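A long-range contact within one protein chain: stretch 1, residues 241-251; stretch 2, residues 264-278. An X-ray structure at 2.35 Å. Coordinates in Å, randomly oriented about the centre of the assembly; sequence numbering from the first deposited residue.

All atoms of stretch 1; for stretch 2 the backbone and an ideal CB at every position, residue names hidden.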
# COMPACT_ATOMS: atom_id res chain seq x y z
N ARG B 241 11.14 -18.14 -15.34
CA ARG B 241 11.81 -17.26 -16.30
C ARG B 241 12.13 -16.03 -15.51
O ARG B 241 11.24 -15.29 -15.09
CB ARG B 241 10.91 -17.02 -17.51
CG ARG B 241 10.43 -18.38 -17.97
CD ARG B 241 9.15 -18.46 -18.77
NE ARG B 241 8.70 -19.85 -18.68
CZ ARG B 241 7.44 -20.25 -18.70
NH1 ARG B 241 6.47 -19.36 -18.87
NH2 ARG B 241 7.13 -21.53 -18.59
N VAL B 242 13.42 -15.81 -15.32
CA VAL B 242 13.88 -14.80 -14.38
C VAL B 242 13.62 -13.42 -14.91
O VAL B 242 13.60 -12.44 -14.14
CB VAL B 242 15.36 -14.98 -14.08
CG1 VAL B 242 15.58 -16.30 -13.30
CG2 VAL B 242 16.15 -15.00 -15.37
N THR B 243 13.39 -13.35 -16.22
CA THR B 243 13.06 -12.10 -16.88
C THR B 243 11.60 -11.71 -16.68
O THR B 243 11.22 -10.59 -17.02
CB THR B 243 13.30 -12.20 -18.43
OG1 THR B 243 12.51 -13.27 -18.99
CG2 THR B 243 14.79 -12.44 -18.74
N ASP B 244 10.81 -12.61 -16.10
CA ASP B 244 9.42 -12.31 -15.77
C ASP B 244 9.27 -11.77 -14.37
O ASP B 244 8.21 -11.26 -14.03
CB ASP B 244 8.52 -13.55 -15.95
CG ASP B 244 8.08 -13.75 -17.41
OD1 ASP B 244 8.31 -12.84 -18.22
OD2 ASP B 244 7.51 -14.82 -17.75
N LEU B 245 10.35 -11.85 -13.58
CA LEU B 245 10.40 -11.29 -12.22
C LEU B 245 10.81 -9.82 -12.23
O LEU B 245 11.31 -9.33 -13.25
CB LEU B 245 11.36 -12.12 -11.36
CG LEU B 245 10.95 -13.55 -10.99
CD1 LEU B 245 12.14 -14.41 -10.45
CD2 LEU B 245 9.83 -13.48 -9.92
N VAL B 246 10.64 -9.13 -11.11
CA VAL B 246 10.98 -7.71 -11.06
C VAL B 246 12.01 -7.45 -9.98
O VAL B 246 12.00 -8.10 -8.93
CB VAL B 246 9.71 -6.81 -10.85
CG1 VAL B 246 8.76 -6.98 -12.02
CG2 VAL B 246 8.99 -7.09 -9.51
N LEU B 247 12.93 -6.52 -10.24
CA LEU B 247 13.92 -6.18 -9.22
C LEU B 247 13.28 -5.32 -8.12
O LEU B 247 12.43 -4.48 -8.39
CB LEU B 247 15.13 -5.46 -9.83
CG LEU B 247 16.41 -5.55 -8.99
CD1 LEU B 247 16.87 -6.99 -8.92
CD2 LEU B 247 17.53 -4.67 -9.53
N THR B 248 13.72 -5.55 -6.89
CA THR B 248 13.30 -4.76 -5.73
C THR B 248 14.51 -4.28 -4.94
O THR B 248 15.58 -4.93 -4.89
CB THR B 248 12.43 -5.61 -4.78
OG1 THR B 248 13.18 -6.75 -4.31
CG2 THR B 248 11.19 -6.10 -5.47
N THR B 249 14.35 -3.16 -4.26
CA THR B 249 15.32 -2.78 -3.25
C THR B 249 15.03 -3.65 -2.04
O THR B 249 13.88 -3.83 -1.64
CB THR B 249 15.26 -1.29 -2.90
OG1 THR B 249 13.89 -0.92 -2.71
CG2 THR B 249 15.83 -0.45 -4.02
N TYR B 250 16.09 -4.19 -1.48
CA TYR B 250 16.00 -5.14 -0.38
C TYR B 250 16.97 -4.63 0.70
O TYR B 250 17.99 -4.00 0.34
CB TYR B 250 16.33 -6.54 -0.88
CG TYR B 250 15.81 -7.67 -0.01
CD1 TYR B 250 14.44 -7.88 0.14
CD2 TYR B 250 16.70 -8.55 0.60
CE1 TYR B 250 13.96 -8.92 0.93
CE2 TYR B 250 16.23 -9.60 1.38
CZ TYR B 250 14.86 -9.78 1.53
OH TYR B 250 14.41 -10.81 2.30
N PRO B 251 16.63 -4.81 1.99
CA PRO B 251 17.47 -4.25 3.06
C PRO B 251 18.94 -4.63 2.87
O PRO B 251 19.28 -5.80 2.75
CB PRO B 251 16.89 -4.87 4.33
CG PRO B 251 15.45 -5.15 3.99
CD PRO B 251 15.47 -5.56 2.54
N UNK B 264 24.08 -13.09 -9.53
CA UNK B 264 25.00 -12.04 -9.08
C UNK B 264 24.36 -10.71 -8.75
O UNK B 264 24.95 -9.65 -8.93
CB UNK B 264 26.06 -11.81 -10.16
N UNK B 265 23.15 -10.78 -8.21
CA UNK B 265 22.50 -9.62 -7.67
C UNK B 265 23.09 -9.33 -6.31
O UNK B 265 22.88 -10.11 -5.38
CB UNK B 265 20.99 -9.82 -7.59
N UNK B 266 23.77 -8.19 -6.16
CA UNK B 266 24.41 -7.88 -4.87
C UNK B 266 23.36 -7.56 -3.81
O UNK B 266 22.20 -7.33 -4.15
CB UNK B 266 25.38 -6.71 -5.02
N UNK B 267 23.74 -7.57 -2.54
CA UNK B 267 22.79 -7.23 -1.50
C UNK B 267 22.28 -5.82 -1.65
O UNK B 267 22.96 -4.96 -2.20
CB UNK B 267 23.42 -7.41 -0.12
N UNK B 268 21.03 -5.60 -1.22
CA UNK B 268 20.39 -4.32 -1.45
C UNK B 268 19.34 -4.44 -2.54
O UNK B 268 18.59 -3.49 -2.77
CB UNK B 268 21.43 -3.26 -1.82
N UNK B 269 19.36 -5.56 -3.26
CA UNK B 269 18.37 -5.84 -4.30
C UNK B 269 17.94 -7.29 -4.25
O UNK B 269 18.70 -8.15 -3.78
CB UNK B 269 18.93 -5.50 -5.68
N UNK B 270 16.71 -7.55 -4.70
CA UNK B 270 16.20 -8.92 -4.79
C UNK B 270 15.14 -9.05 -5.89
O UNK B 270 14.34 -8.14 -6.15
CB UNK B 270 15.61 -9.35 -3.44
N UNK B 271 15.13 -10.22 -6.51
CA UNK B 271 14.18 -10.53 -7.53
C UNK B 271 12.91 -11.03 -6.85
O UNK B 271 12.95 -11.90 -5.98
CB UNK B 271 14.74 -11.56 -8.51
N UNK B 272 11.77 -10.49 -7.26
CA UNK B 272 10.53 -10.81 -6.58
C UNK B 272 9.33 -10.59 -7.51
O UNK B 272 9.49 -10.35 -8.71
CB UNK B 272 10.39 -9.97 -5.31
N UNK B 273 8.13 -10.64 -6.93
CA UNK B 273 6.88 -10.43 -7.66
C UNK B 273 5.73 -10.15 -6.68
O UNK B 273 5.84 -10.45 -5.51
CB UNK B 273 6.56 -11.65 -8.53
N UNK B 274 4.61 -9.64 -7.18
CA UNK B 274 3.41 -9.51 -6.38
C UNK B 274 2.63 -8.21 -6.55
O UNK B 274 3.18 -7.17 -7.04
CB UNK B 274 3.79 -9.66 -4.91
N UNK B 275 1.34 -8.27 -6.19
CA UNK B 275 0.49 -7.08 -6.18
C UNK B 275 1.05 -6.06 -5.18
O UNK B 275 0.83 -4.85 -5.31
CB UNK B 275 -0.95 -7.45 -5.83
N UNK B 276 1.79 -6.53 -4.19
CA UNK B 276 2.37 -5.58 -3.24
C UNK B 276 3.43 -4.72 -3.91
O UNK B 276 3.86 -3.70 -3.39
CB UNK B 276 2.97 -6.32 -2.04
N UNK B 277 3.85 -5.15 -5.09
CA UNK B 277 4.83 -4.44 -5.88
C UNK B 277 4.14 -3.67 -7.00
O UNK B 277 4.75 -2.80 -7.62
CB UNK B 277 5.87 -5.41 -6.45
N UNK B 278 2.88 -3.97 -7.25
CA UNK B 278 2.16 -3.26 -8.29
C UNK B 278 1.58 -2.00 -7.74
O UNK B 278 1.72 -0.94 -8.36
CB UNK B 278 1.06 -4.13 -8.90

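Residues 269-272 form a strand antiparallel to 246-249. At 264 nothing of stretch 1 constrains the side chain, but the positive phi (phi/psi 57/35°) favours Gly, Asn or Asp; it is Asn264. The CB of 265 points toward stretch 1, 5.2 Å from Leu247 CD1, which favours an aliphatic group; Ile265 brings CG2 to 4.2 Å from Leu247 CD1. Position 266 again finds nothing nearby, and its phi of -71° admits proline; Pro266 opens a type II turn ending at 269. Position 267 points sideways, near only Pro251 O, and tolerates many side chains; Lys267 leads its end away.

At 268 the phi/psi of 106/-12° would jam a CB against the preceding carbonyl, which calls for glycine. Gly268 O accepts a hydrogen bond from Tyr250 N (2.9 Å), Gly268 CA lies 3.0 Å from Tyr250 O, and a water links Gly268 N to Pro251 O.

Position 269 pairs with Thr249, on the same face as Leu247; its CB is 4.1 Å from Leu247 CD1, so a large apolar or aromatic group fits. Tyr269 places CE1 4.0 Å from Thr249 CG2, while its CA approaches Thr248 O at 3.0 Å.

On the other face, the CB of 270 sits 3.7 Å from Thr248 OG1 and 3.8 Å from Tyr250 CG. A small residue such as Ala, Ser or Thr seems best suited. Ser270 lays CB over the Tyr250 ring, 4.3 Å from the centroid of that ring. Its backbone exchanges hydrogen bonds with Thr248, and Ser270 O also accepts one from Thr248 OG1 (2.6 Å), so the carbonyl serves two donors.

Position 271 returns to the Leu247 face, with Leu245 CD1 4.3 Å from its CB: a greasy site for Leu, Ile or Met. Leu271 fills it, CG reaching Leu245 CB at 3.7 Å and CD1 reaching Leu247 CD1, also at 3.7 Å; chi1 of -131° lies between wells.

The CB of 272 is 4.0 Å from Thr248 CG2, where a small or β-branched residue would suit. In Ser272 that side-chain contact is joined by paired backbone hydrogen bonds: Val246 N donates to Ser272 O and Ser272 N to Val246 O, both at 2.9 Å.

The CB of 273 points sideways and lies 4.0 Å from Leu245 CD2, inviting an apolar or aromatic group; Tyr273 receives that methyl at its ring edge. At 274 the backbone angles again demand glycine, and Gly274 follows. Positions 275, 276 and 278 (Thr275, Ser276, Ala278) are unconstrained by stretch 1. Among them, 277 points toward Val246 CG2, favouring an aliphatic residue; Leu277 CD1 lies 3.8 Å from both Val246 CG2 and Thr248 CG2.

Stretch 2 (264-278) NIPKGYSLSYGTSLA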
# COMPACT_ATOMS: atom_id res chain seq x y z
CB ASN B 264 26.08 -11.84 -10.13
CG ASN B 264 26.90 -13.09 -10.34
OD1 ASN B 264 26.97 -13.62 -11.45
ND2 ASN B 264 27.52 -13.57 -9.27
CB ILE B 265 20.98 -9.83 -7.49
CG1 ILE B 265 20.37 -10.62 -8.66
CG2 ILE B 265 20.30 -8.52 -7.14
CD1 ILE B 265 19.99 -9.81 -9.87
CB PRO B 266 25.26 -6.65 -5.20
CG PRO B 266 24.52 -5.99 -6.27
CD PRO B 266 23.86 -7.06 -7.10
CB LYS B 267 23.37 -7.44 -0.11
CG LYS B 267 23.48 -8.91 0.28
CD LYS B 267 24.18 -9.05 1.64
CE LYS B 267 25.65 -9.41 1.51
NZ LYS B 267 26.29 -9.40 2.86
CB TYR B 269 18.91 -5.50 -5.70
CG TYR B 269 19.44 -4.10 -5.78
CD1 TYR B 269 18.58 -3.00 -5.88
CD2 TYR B 269 20.81 -3.85 -5.75
CE1 TYR B 269 19.07 -1.70 -5.93
CE2 TYR B 269 21.31 -2.56 -5.81
CZ TYR B 269 20.43 -1.49 -5.90
OH TYR B 269 20.92 -0.20 -5.97
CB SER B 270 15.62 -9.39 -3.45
OG SER B 270 15.22 -10.76 -3.50
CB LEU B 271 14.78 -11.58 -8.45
CG LEU B 271 14.72 -11.35 -9.95
CD1 LEU B 271 15.17 -9.93 -10.30
CD2 LEU B 271 15.65 -12.37 -10.56
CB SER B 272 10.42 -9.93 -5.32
OG SER B 272 9.36 -10.34 -4.46
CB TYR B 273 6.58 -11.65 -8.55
CG TYR B 273 6.09 -12.88 -7.80
CD1 TYR B 273 4.78 -12.99 -7.36
CD2 TYR B 273 6.98 -13.93 -7.50
CE1 TYR B 273 4.34 -14.12 -6.65
CE2 TYR B 273 6.55 -15.07 -6.80
CZ TYR B 273 5.23 -15.15 -6.38
OH TYR B 273 4.80 -16.28 -5.70
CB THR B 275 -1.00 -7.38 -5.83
OG1 THR B 275 -1.09 -8.09 -4.60
CG2 THR B 275 -1.70 -8.20 -6.92
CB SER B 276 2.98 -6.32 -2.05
OG SER B 276 4.15 -7.03 -2.44
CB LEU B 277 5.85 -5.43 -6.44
CG LEU B 277 6.57 -6.25 -5.38
CD1 LEU B 277 7.55 -7.20 -6.02
CD2 LEU B 277 7.25 -5.36 -4.31
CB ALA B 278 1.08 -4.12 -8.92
O HOH W 1 19.96 -7.70 0.28
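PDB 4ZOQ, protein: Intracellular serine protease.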